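Local structure of coronin (Toxoplasma gondii, 4OZU) at residues Q23-L29 / G341-P346; Y283-D289 / P313-F319. The protein probably binds actin filaments as a coronin of the WD-repeat family, this chain being its WD40 beta-propeller domain. All blocks are in the same frame, centred on the assembly; numbering follows the deposited sequence.

Contact 1. Residues Q23-L29 / G341-P346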
loop_
_atom_site.group_PDB
_atom_site.type_symbol
_atom_site.label_atom_id
_atom_site.label_comp_id
_atom_site.label_asym_id
_atom_site.label_seq_id
_atom_site.Cartn_x
_atom_site.Cartn_y
_atom_site.Cartn_z
ATOM N N GLN A 23 3.605 13.749 -17.632
ATOM C CA GLN A 23 2.495 13.505 -16.715
ATOM C C GLN A 23 1.418 12.683 -17.403
ATOM O O GLN A 23 1.329 12.680 -18.634
ATOM C CB GLN A 23 1.884 14.823 -16.238
ATOM C CG GLN A 23 2.848 15.788 -15.577
ATOM C CD GLN A 23 2.222 17.153 -15.329
ATOM O OE1 GLN A 23 1.366 17.608 -16.092
ATOM N NE2 GLN A 23 2.643 17.808 -14.255
ATOM N N TYR A 24 0.599 11.998 -16.609
ATOM C CA TYR A 24 -0.679 11.498 -17.087
ATOM C C TYR A 24 -1.647 12.656 -16.889
ATOM O O TYR A 24 -1.934 13.026 -15.754
ATOM C CB TYR A 24 -1.130 10.245 -16.327
ATOM C CG TYR A 24 -0.061 9.179 -16.206
ATOM C CD1 TYR A 24 0.898 9.237 -15.200
ATOM C CD2 TYR A 24 -0.013 8.112 -17.097
ATOM C CE1 TYR A 24 1.877 8.265 -15.085
ATOM C CE2 TYR A 24 0.961 7.136 -16.995
ATOM C CZ TYR A 24 1.902 7.215 -15.985
ATOM O OH TYR A 24 2.869 6.250 -15.889
ATOM N N SER A 25 -2.126 13.251 -17.980
ATOM C CA SER A 25 -2.917 14.474 -17.879
ATOM C C SER A 25 -4.256 14.383 -18.613
ATOM O O SER A 25 -4.535 13.406 -19.312
ATOM C CB SER A 25 -2.110 15.666 -18.408
ATOM O OG SER A 25 -1.837 15.537 -19.791
ATOM N N ASP A 26 -5.073 15.416 -18.427
ATOM C CA ASP A 26 -6.432 15.473 -18.956
ATOM C C ASP A 26 -7.277 14.310 -18.449
ATOM O O ASP A 26 -8.135 13.768 -19.151
ATOM C CB ASP A 26 -6.406 15.513 -20.485
ATOM C CG ASP A 26 -6.285 16.926 -21.019
ATOM O OD1 ASP A 26 -7.134 17.772 -20.662
ATOM O OD2 ASP A 26 -5.333 17.201 -21.773
ATOM N N LEU A 27 -7.033 13.944 -17.199
ATOM C CA LEU A 27 -7.830 12.931 -16.533
ATOM C C LEU A 27 -9.005 13.589 -15.819
ATOM O O LEU A 27 -9.040 14.804 -15.671
ATOM C CB LEU A 27 -6.975 12.148 -15.539
ATOM C CG LEU A 27 -5.688 11.528 -16.093
ATOM C CD1 LEU A 27 -4.917 10.847 -14.963
ATOM C CD2 LEU A 27 -5.990 10.545 -17.214
ATOM N N ARG A 28 -9.961 12.771 -15.388
ATOM C CA ARG A 28 -11.095 13.219 -14.581
ATOM C C ARG A 28 -11.135 12.401 -13.297
ATOM O O ARG A 28 -11.863 11.413 -13.202
ATOM C CB ARG A 28 -12.405 13.066 -15.353
ATOM C CG ARG A 28 -12.645 14.132 -16.415
ATOM C CD ARG A 28 -13.240 15.402 -15.819
ATOM N NE ARG A 28 -14.473 15.137 -15.076
ATOM C CZ ARG A 28 -15.693 15.097 -15.611
ATOM N NH1 ARG A 28 -15.875 15.305 -16.910
ATOM N NH2 ARG A 28 -16.741 14.846 -14.837
ATOM N N LEU A 29 -10.345 12.815 -12.313
ATOM C CA LEU A 29 -10.121 12.006 -11.117
ATOM C C LEU A 29 -10.960 12.452 -9.928
ATOM O O LEU A 29 -11.272 13.632 -9.772
ATOM C CB LEU A 29 -8.646 12.049 -10.735
ATOM C CG LEU A 29 -7.695 11.545 -11.821
ATOM C CD1 LEU A 29 -6.254 11.808 -11.428
ATOM C CD2 LEU A 29 -7.927 10.063 -12.072
ATOM N N GLY A 341 -7.659 17.343 -9.849
ATOM C CA GLY A 341 -8.517 16.280 -10.348
ATOM C C GLY A 341 -8.204 15.848 -11.771
ATOM O O GLY A 341 -8.996 15.122 -12.376
ATOM N N ASN A 342 -7.061 16.276 -12.305
ATOM C CA ASN A 342 -6.774 16.072 -13.723
ATOM C C ASN A 342 -5.365 15.588 -14.069
ATOM O O ASN A 342 -5.092 15.293 -15.229
ATOM C CB ASN A 342 -7.053 17.372 -14.486
ATOM C CG ASN A 342 -6.161 18.523 -14.045
ATOM O OD1 ASN A 342 -5.480 18.448 -13.021
ATOM N ND2 ASN A 342 -6.178 19.606 -14.816
ATOM N N VAL A 343 -4.487 15.482 -13.076
ATOM C CA VAL A 343 -3.103 15.071 -13.316
ATOM C C VAL A 343 -2.620 13.967 -12.366
ATOM O O VAL A 343 -2.914 13.993 -11.167
ATOM C CB VAL A 343 -2.146 16.280 -13.184
ATOM C CG1 VAL A 343 -0.683 15.831 -13.097
ATOM C CG2 VAL A 343 -2.342 17.250 -14.350
ATOM N N LEU A 344 -1.885 13.001 -12.917
ATOM C CA LEU A 344 -1.043 12.120 -12.116
ATOM C C LEU A 344 0.412 12.471 -12.415
ATOM O O LEU A 344 0.854 12.441 -13.571
ATOM C CB LEU A 344 -1.320 10.635 -12.399
ATOM C CG LEU A 344 -2.691 10.067 -12.015
ATOM C CD1 LEU A 344 -2.773 8.589 -12.375
ATOM C CD2 LEU A 344 -2.982 10.251 -10.535
ATOM N N GLN A 345 1.141 12.818 -11.361
ATOM C CA GLN A 345 2.516 13.294 -11.475
ATOM C C GLN A 345 3.488 12.252 -10.930
ATOM O O GLN A 345 3.525 12.007 -9.728
ATOM C CB GLN A 345 2.672 14.615 -10.714
ATOM C CG GLN A 345 4.092 15.139 -10.616
ATOM C CD GLN A 345 4.670 15.484 -11.968
ATOM O OE1 GLN A 345 4.236 16.437 -12.611
ATOM N NE2 GLN A 345 5.643 14.699 -12.418
ATOM N N PRO A 346 4.282 11.628 -11.810
ATOM C CA PRO A 346 5.238 10.668 -11.255
ATOM C C PRO A 346 6.414 11.351 -10.558
ATOM O O PRO A 346 6.909 12.385 -11.017
ATOM C CB PRO A 346 5.710 9.878 -12.482
ATOM C CG PRO A 346 4.784 10.253 -13.593
ATOM C CD PRO A 346 4.266 11.607 -13.281
#

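Contact 2. Residues Y283-D289 / P313-F319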
loop_
_atom_site.group_PDB
_atom_site.type_symbol
_atom_site.label_atom_id
_atom_site.label_comp_id
_atom_site.label_asym_id
_atom_site.label_seq_id
_atom_site.Cartn_x
_atom_site.Cartn_y
_atom_site.Cartn_z
ATOM N N TYR A 283 8.577 5.681 3.353
ATOM C CA TYR A 283 8.014 6.974 2.975
ATOM C C TYR A 283 6.790 7.269 3.841
ATOM O O TYR A 283 6.006 6.368 4.119
ATOM C CB TYR A 283 7.628 6.986 1.493
ATOM C CG TYR A 283 8.730 6.549 0.547
ATOM C CD1 TYR A 283 8.951 5.207 0.297
ATOM C CD2 TYR A 283 9.539 7.475 -0.094
ATOM C CE1 TYR A 283 9.944 4.791 -0.560
ATOM C CE2 TYR A 283 10.547 7.069 -0.962
ATOM C CZ TYR A 283 10.742 5.726 -1.187
ATOM O OH TYR A 283 11.733 5.301 -2.038
ATOM N N VAL A 284 6.642 8.518 4.283
ATOM C CA VAL A 284 5.445 8.928 5.015
ATOM C C VAL A 284 4.796 10.073 4.259
ATOM O O VAL A 284 5.390 11.136 4.084
ATOM C CB VAL A 284 5.757 9.320 6.484
ATOM C CG1 VAL A 284 6.200 8.086 7.260
ATOM C CG2 VAL A 284 6.825 10.402 6.568
ATOM N N CYS A 285 3.563 9.831 3.826
ATOM C CA CYS A 285 2.849 10.721 2.925
ATOM C C CYS A 285 1.497 11.112 3.503
ATOM O O CYS A 285 0.708 10.248 3.882
ATOM C CB CYS A 285 2.655 10.039 1.571
ATOM S SG CYS A 285 4.146 9.228 0.945
ATOM N N GLY A 286 1.238 12.413 3.571
ATOM C CA GLY A 286 -0.054 12.910 4.008
ATOM C C GLY A 286 -0.860 13.488 2.864
ATOM O O GLY A 286 -0.383 14.361 2.140
ATOM N N LYS A 287 -2.088 13.010 2.691
ATOM C CA LYS A 287 -2.989 13.610 1.712
ATOM C C LYS A 287 -3.249 15.059 2.095
ATOM O O LYS A 287 -3.551 15.360 3.253
ATOM C CB LYS A 287 -4.306 12.842 1.631
ATOM C CG LYS A 287 -4.161 11.406 1.170
ATOM C CD LYS A 287 -5.465 10.652 1.343
ATOM C CE LYS A 287 -5.857 9.936 0.070
ATOM N NZ LYS A 287 -7.202 9.316 0.172
ATOM N N GLY A 288 -3.126 15.956 1.123
ATOM C CA GLY A 288 -3.286 17.374 1.369
ATOM C C GLY A 288 -1.964 18.084 1.604
ATOM O O GLY A 288 -1.888 19.309 1.469
ATOM N N ASP A 289 -0.931 17.326 1.963
ATOM C CA ASP A 289 0.416 17.871 2.121
ATOM C C ASP A 289 1.043 18.076 0.752
ATOM O O ASP A 289 0.760 17.323 -0.180
ATOM C CB ASP A 289 1.311 16.945 2.958
ATOM C CG ASP A 289 0.892 16.867 4.418
ATOM O OD1 ASP A 289 0.068 17.701 4.854
ATOM O OD2 ASP A 289 1.411 15.988 5.137
ATOM N N PRO A 313 -0.544 20.280 -3.423
ATOM C CA PRO A 313 -0.903 19.199 -2.494
ATOM C C PRO A 313 -1.046 17.830 -3.154
ATOM O O PRO A 313 -1.418 17.726 -4.321
ATOM C CB PRO A 313 -2.255 19.657 -1.929
ATOM C CG PRO A 313 -2.289 21.115 -2.140
ATOM C CD PRO A 313 -1.551 21.357 -3.410
ATOM N N ILE A 314 -0.734 16.788 -2.393
ATOM C CA ILE A 314 -1.026 15.418 -2.791
ATOM C C ILE A 314 -2.502 15.146 -2.522
ATOM O O ILE A 314 -2.942 15.215 -1.374
ATOM C CB ILE A 314 -0.160 14.404 -2.017
ATOM C CG1 ILE A 314 1.325 14.753 -2.137
ATOM C CG2 ILE A 314 -0.407 12.990 -2.527
ATOM C CD1 ILE A 314 2.187 14.071 -1.095
ATOM N N LYS A 315 -3.276 14.858 -3.565
ATOM C CA LYS A 315 -4.705 14.575 -3.387
ATOM C C LYS A 315 -4.918 13.094 -3.087
ATOM O O LYS A 315 -5.664 12.728 -2.178
ATOM C CB LYS A 315 -5.501 14.977 -4.627
ATOM C CG LYS A 315 -5.570 16.480 -4.863
ATOM C CD LYS A 315 -6.335 17.192 -3.759
ATOM C CE LYS A 315 -6.433 18.683 -4.031
ATOM N NZ LYS A 315 -7.093 19.409 -2.922
ATOM N N ASN A 316 -4.260 12.262 -3.883
ATOM C CA ASN A 316 -4.201 10.821 -3.688
ATOM C C ASN A 316 -2.841 10.357 -4.177
ATOM O O ASN A 316 -2.145 11.093 -4.878
ATOM C CB ASN A 316 -5.300 10.082 -4.461
ATOM C CG ASN A 316 -6.695 10.384 -3.954
ATOM O OD1 ASN A 316 -7.079 9.964 -2.858
ATOM N ND2 ASN A 316 -7.478 11.081 -4.766
ATOM N N PHE A 317 -2.456 9.139 -3.834
ATOM C CA PHE A 317 -1.181 8.632 -4.310
ATOM C C PHE A 317 -1.087 7.119 -4.209
ATOM O O PHE A 317 -1.944 6.454 -3.624
ATOM C CB PHE A 317 -0.039 9.263 -3.517
ATOM C CG PHE A 317 0.139 8.663 -2.161
ATOM C CD1 PHE A 317 -0.622 9.096 -1.088
ATOM C CD2 PHE A 317 1.058 7.649 -1.965
ATOM C CE1 PHE A 317 -0.460 8.528 0.155
ATOM C CE2 PHE A 317 1.215 7.076 -0.724
ATOM C CZ PHE A 317 0.463 7.516 0.333
ATOM N N CYS A 318 -0.030 6.588 -4.806
ATOM C CA CYS A 318 0.394 5.220 -4.569
ATOM C C CYS A 318 1.842 5.137 -5.003
ATOM O O CYS A 318 2.369 6.078 -5.596
ATOM C CB CYS A 318 -0.461 4.206 -5.332
ATOM S SG CYS A 318 -0.188 4.206 -7.132
ATOM N N PHE A 319 2.477 4.020 -4.687
ATOM C CA PHE A 319 3.819 3.733 -5.167
ATOM C C PHE A 319 3.744 2.528 -6.089
ATOM O O PHE A 319 2.855 1.691 -5.937
ATOM C CB PHE A 319 4.771 3.455 -4.002
ATOM C CG PHE A 319 5.249 4.693 -3.298
ATOM C CD1 PHE A 319 4.379 5.456 -2.542
ATOM C CD2 PHE A 319 6.573 5.081 -3.382
ATOM C CE1 PHE A 319 4.820 6.587 -1.889
ATOM C CE2 PHE A 319 7.019 6.209 -2.733
ATOM C CZ PHE A 319 6.140 6.962 -1.985
#

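Contact 1. Residues Q23-L29 / G341-P346
Leu344 reaches from its strand into a group of side chains carried by Tyr24, Leu27 and Leu29, and its carbons divide among them: CB to Tyr24, CG and CD1 to Leu27, CD2 to Leu29. CB lies 3.8 Å from Tyr24 CD1, while Leu344 O sits at the edge of the same ring, in its plane. Of the two atoms near Leu27 CD1, CG is the closer at 3.8 Å. CG is anti to its own carbonyl carbon (chi1 -66°) and CD1 continues the chain outward, while the other branch, CD2, lies 3.7 Å from Leu29 CD1. Both leucines of 23-29 cross Leu344 at about a right angle.

The backbones pair as a single antiparallel, hydrogen-bonded bridge between Tyr24 and Leu344, with Leu344 N to Tyr24 O at 2.8 Å and a longer return bond. Past it, beyond Ser25, the chain is no longer a strand, yet Leu27 N still bonds to Asn342 O and Leu29 N to Gly341 O. At the other end the amide of Gln23 gives a nearly straight bond (166°) from NE2 to Gln345 OE1, 2.7 Å long, with the two amide planes turned 60° apart. Gln345 NE2 in turn bonds to Pro346 O and to Trp20 O, so both ends of that amide are held.

The pairing is a ring closure of the propeller: strand 16-25, from the N-terminal end, joins strand 343-350, from near the C-terminal end. Strands 67-68 and 331-339 flank this pair in the same sheet. Ile46 of strand 45-49 touches both Tyr24 and Leu344, and Tyr24 OH bonds to Leu63 O.

Contact 2. Residues Y283-D289 / P313-F319
Lys287, Cys285 and Ile314 bury the largest areas here, and each meets the other segment differently. The aliphatic part of Lys287 runs past Lys315 O, with CE 3.6 Å from it, and the bend at chi3 (129°) carries NZ to a weak bond with Asn316 OD1; NZ also bonds to Ser36 O. Cys285 lays CB over one face of the Phe317 ring, toward its rim, 3.6 Å from CZ. Ile314 is gripped through its backbone: its N bonds to Asp289 O at 2.7 Å, and its O receives Gly288 N at 2.6 Å, from the type II turn of Gly286 to Asp289. Farther along, Phe319 places CE2 over the centre of the Tyr283 ring, the planes inclined at 39°.

Cys285, modelled in two conformers, is the partner of Cys292 in a disulfide seen for this protein; Cys292 lies on the adjoining strand 291-298. Strand 281-286 lies second in its four-stranded blade, whereas 317-319 is an outermost strand of the next sheet. Phe317 and Phe319 also touch Ile274 of strand 271-275, and Met335 of strand 331-339 meets Cys285 and Phe319.

From the N terminus the chain enters strand 16-25, whose partner 343-350 lies near the other end of the chain. The chain passes through the successive blades and reaches 281-286; contact 2 then closes a short loop of 23 residues, containing strands 291-298 and 301-309, when the chain arrives at 313-319. After strand 331-339, residues 341-346 return to 23-29 and contact 1 closes a loop of 311 residues, inside which contact 2 is nested. Both reach one sheet: contact 1 joins two of its strands, and contact 2 packs its outermost strand 317-319 against the preceding blade. Their centres lie about 14 Å apart and their nearest atoms about 5 Å, so the two do not touch.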